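Long-range contact in lysin (Bacillus phage PBC5, PDB 6ILU), which probably binds the bacterial cell wall through its SH3b-type cell-wall-binding domain, directing the phage endolysin to the peptidoglycan it degrades: residues D78-R83 with V135-K140. Residues are numbered along the deposited sequence; the frame is centred on the assembly and turned at random.
Sequences DWYKVR and VTITAK. With EDO (1,2-ethanediol), chain K; SO4 (sulfate ion), chain D.
The last strand of the SH3b-type cell-wall-binding domain, 135-138, closes antiparallel against strand 81-83, and the chain's own C-terminus is tied down beside the pair. Two hydrogen-bonded pairs, Lys81 with Thr138 and Arg83 with Thr136, frame the non-hydrogen-bonded pair Val82 with Ile137; the straightest of the four backbone bonds, Lys81 N to Thr138 O (2.8 Å, 168° at the hydrogen), enters nearly along the C=O axis. On the face of Lys81, Arg83, Thr136 and Thr138, the Arg83 chain runs extended from CG to NE and lays its guanidinium end-on against the terminal carboxylate of Lys140. Arg83 NH2 forms a salt bridge to Lys140 OXT at 2.8 Å, while Arg83 NH1 reaches a lone pair of Lys140 O at 2.9 Å, both oxygens lying close to the guanidinium plane. Thr138 OG1, turned between its backbone N and carbonyl carbon (chi1 56°), donates to the same Lys140 O over 2.7 Å, so two donors fix that oxygen and should favour the carboxylate's charge. A water joins Lys81 O, Arg83 NH1 and both threonine hydroxyls, and ethanediol takes up NE and the other N-H of NH2. Lys81, bent at chi2, passes CG by the Lys140 carboxylate and carries NZ away to Asn113 and a sulfate. On the face of Val82 and Ile137, Val82 CG1 meets Val135 CB at 3.7 Å. From the loop before strand 81-83, the Tyr80 side chain crosses that of Ile137 at about a right angle, with Ile137 CG2 at 3.7 Å from Tyr80 CB. Past the paired strands, two waters link Ala139 O to the carbonyls of Asp78 and Trp79. Val122 of strand 121-123 covers Val82, Val135 and Ile137, strand 112-113 pairs with the other edge of 75-84, and the N-terminal segment at Ser7 and Glu8 bonds to Ile137.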
loop_
_atom_site.group_PDB
_atom_site.type_symbol
_atom_site.label_atom_id
_atom_site.label_comp_id
_atom_site.label_asym_id
_atom_site.label_seq_id
_atom_site.Cartn_x
_atom_site.Cartn_y
_atom_site.Cartn_z
ATOM N N ASP A 78 2.019 -9.160 1.512
ATOM C CA ASP A 78 1.442 -9.117 2.847
ATOM C C ASP A 78 1.221 -7.641 3.142
ATOM O O ASP A 78 2.169 -6.911 3.496
ATOM C CB ASP A 78 2.372 -9.771 3.891
ATOM C CG ASP A 78 2.538 -11.280 3.695
ATOM O OD1 ASP A 78 1.555 -11.985 3.327
ATOM O OD2 ASP A 78 3.666 -11.758 3.962
ATOM N N TRP A 79 -0.011 -7.176 2.936
ATOM C CA TRP A 79 -0.307 -5.741 3.134
ATOM C C TRP A 79 -0.291 -5.414 4.617
ATOM O O TRP A 79 -0.660 -6.252 5.472
ATOM C CB TRP A 79 -1.664 -5.400 2.530
ATOM C CG TRP A 79 -1.720 -5.624 1.071
ATOM C CD1 TRP A 79 -2.296 -6.704 0.427
ATOM C CD2 TRP A 79 -1.192 -4.785 0.044
ATOM N NE1 TRP A 79 -2.149 -6.581 -0.925
ATOM C CE2 TRP A 79 -1.479 -5.408 -1.198
ATOM C CE3 TRP A 79 -0.472 -3.581 0.039
ATOM C CZ2 TRP A 79 -1.091 -4.866 -2.412
ATOM C CZ3 TRP A 79 -0.100 -3.031 -1.184
ATOM C CH2 TRP A 79 -0.398 -3.675 -2.395
ATOM N N TYR A 80 0.180 -4.217 4.937
ATOM C CA TYR A 80 0.001 -3.716 6.286
ATOM C C TYR A 80 -1.496 -3.561 6.570
ATOM O O TYR A 80 -2.285 -3.225 5.691
ATOM C CB TYR A 80 0.738 -2.392 6.465
ATOM C CG TYR A 80 2.247 -2.529 6.489
ATOM C CD1 TYR A 80 2.873 -3.780 6.514
ATOM C CD2 TYR A 80 3.048 -1.380 6.513
ATOM C CE1 TYR A 80 4.252 -3.877 6.578
ATOM C CE2 TYR A 80 4.399 -1.468 6.556
ATOM C CZ TYR A 80 5.008 -2.715 6.580
ATOM O OH TYR A 80 6.382 -2.789 6.623
ATOM N N LYS A 81 -1.876 -3.858 7.813
ATOM C CA LYS A 81 -3.271 -3.861 8.246
ATOM C C LYS A 81 -3.566 -2.624 9.087
ATOM O O LYS A 81 -2.802 -2.267 10.015
ATOM C CB LYS A 81 -3.581 -5.136 9.064
ATOM C CG LYS A 81 -3.184 -6.391 8.308
ATOM C CD LYS A 81 -4.157 -6.648 7.191
ATOM C CE LYS A 81 -3.727 -7.880 6.388
ATOM N NZ LYS A 81 -4.743 -8.230 5.382
ATOM N N VAL A 82 -4.696 -1.991 8.753
ATOM C CA VAL A 82 -5.102 -0.734 9.385
ATOM C C VAL A 82 -6.285 -0.997 10.296
ATOM O O VAL A 82 -7.301 -1.542 9.848
ATOM C CB VAL A 82 -5.460 0.334 8.303
ATOM C CG1 VAL A 82 -5.797 1.701 8.960
ATOM C CG2 VAL A 82 -4.270 0.522 7.289
ATOM N N ARG A 83 -6.157 -0.628 11.577
ATOM C CA ARG A 83 -7.248 -0.849 12.537
ATOM C C ARG A 83 -7.487 0.402 13.333
ATOM O O ARG A 83 -6.534 1.063 13.720
ATOM C CB ARG A 83 -6.916 -1.992 13.475
ATOM C CG ARG A 83 -6.868 -3.358 12.796
ATOM C CD ARG A 83 -6.380 -4.378 13.833
ATOM N NE ARG A 83 -6.253 -5.727 13.286
ATOM C CZ ARG A 83 -5.133 -6.217 12.762
ATOM N NH1 ARG A 83 -4.036 -5.463 12.685
ATOM N NH2 ARG A 83 -5.111 -7.474 12.306
ATOM N N VAL A 135 -5.374 5.395 13.923
ATOM C CA VAL A 135 -5.298 3.970 13.593
ATOM C C VAL A 135 -3.944 3.381 13.915
ATOM O O VAL A 135 -2.964 4.104 14.061
ATOM C CB VAL A 135 -5.563 3.744 12.075
ATOM C CG1 VAL A 135 -7.045 4.065 11.730
ATOM C CG2 VAL A 135 -4.556 4.542 11.211
ATOM N N THR A 136 -3.880 2.054 14.037
ATOM C CA THR A 136 -2.615 1.349 13.991
ATOM C C THR A 136 -2.410 0.800 12.574
ATOM O O THR A 136 -3.381 0.428 11.891
ATOM C CB THR A 136 -2.547 0.196 14.995
ATOM O OG1 THR A 136 -3.684 -0.680 14.847
ATOM C CG2 THR A 136 -2.548 0.748 16.480
ATOM N N ILE A 137 -1.149 0.762 12.144
ATOM C CA ILE A 137 -0.771 0.232 10.825
ATOM C C ILE A 137 0.316 -0.763 11.114
ATOM O O ILE A 137 1.396 -0.369 11.543
ATOM C CB ILE A 137 -0.245 1.317 9.874
ATOM C CG1 ILE A 137 -1.295 2.413 9.657
ATOM C CG2 ILE A 137 0.279 0.695 8.514
ATOM C CD1 ILE A 137 -0.776 3.651 8.858
ATOM N N THR A 138 0.015 -2.057 10.979
ATOM C CA THR A 138 0.944 -3.084 11.479
ATOM C C THR A 138 1.148 -4.197 10.443
ATOM O O THR A 138 0.368 -4.305 9.512
ATOM C CB THR A 138 0.438 -3.712 12.802
ATOM O OG1 THR A 138 -0.874 -4.231 12.601
ATOM C CG2 THR A 138 0.402 -2.664 13.961
ATOM N N ALA A 139 2.177 -5.018 10.613
ATOM C CA ALA A 139 2.533 -6.013 9.580
ATOM C C ALA A 139 1.459 -7.104 9.467
ATOM O O ALA A 139 1.268 -7.684 8.392
ATOM C CB ALA A 139 3.902 -6.633 9.873
ATOM N N LYS A 140 0.769 -7.373 10.577
ATOM C CA LYS A 140 -0.308 -8.380 10.634
ATOM C C LYS A 140 -1.567 -7.832 11.314
ATOM O O LYS A 140 -1.563 -6.721 11.851
ATOM C CB LYS A 140 0.139 -9.627 11.403
ATOM C CG LYS A 140 1.302 -10.392 10.815
ATOM C CD LYS A 140 1.632 -11.616 11.678
ATOM C CE LYS A 140 2.776 -12.435 11.077
ATOM N NZ LYS A 140 3.145 -13.654 11.874
ATOM O OXT LYS A 140 -2.616 -8.504 11.394
HETATM C C1 EDO K . -7.993 -8.801 14.354
HETATM O O1 EDO K . -8.327 -7.457 14.755
HETATM C C2 EDO K . -8.675 -9.124 13.038
HETATM O O2 EDO K . -7.654 -9.300 12.049
HETATM S S SO4 D . -5.296 -9.847 1.659
HETATM O O1 SO4 D . -4.354 -9.647 0.555
HETATM O O2 SO4 D . -6.094 -11.041 1.400
HETATM O O3 SO4 D . -6.179 -8.697 1.797
HETATM O O4 SO4 D . -4.582 -10.042 2.916
HETATM O O HOH W 1 3.058 -7.127 6.226
HETATM O O HOH W 2 -0.125 -8.648 6.239
HETATM O O HOH W 3 -3.226 -2.634 12.886
#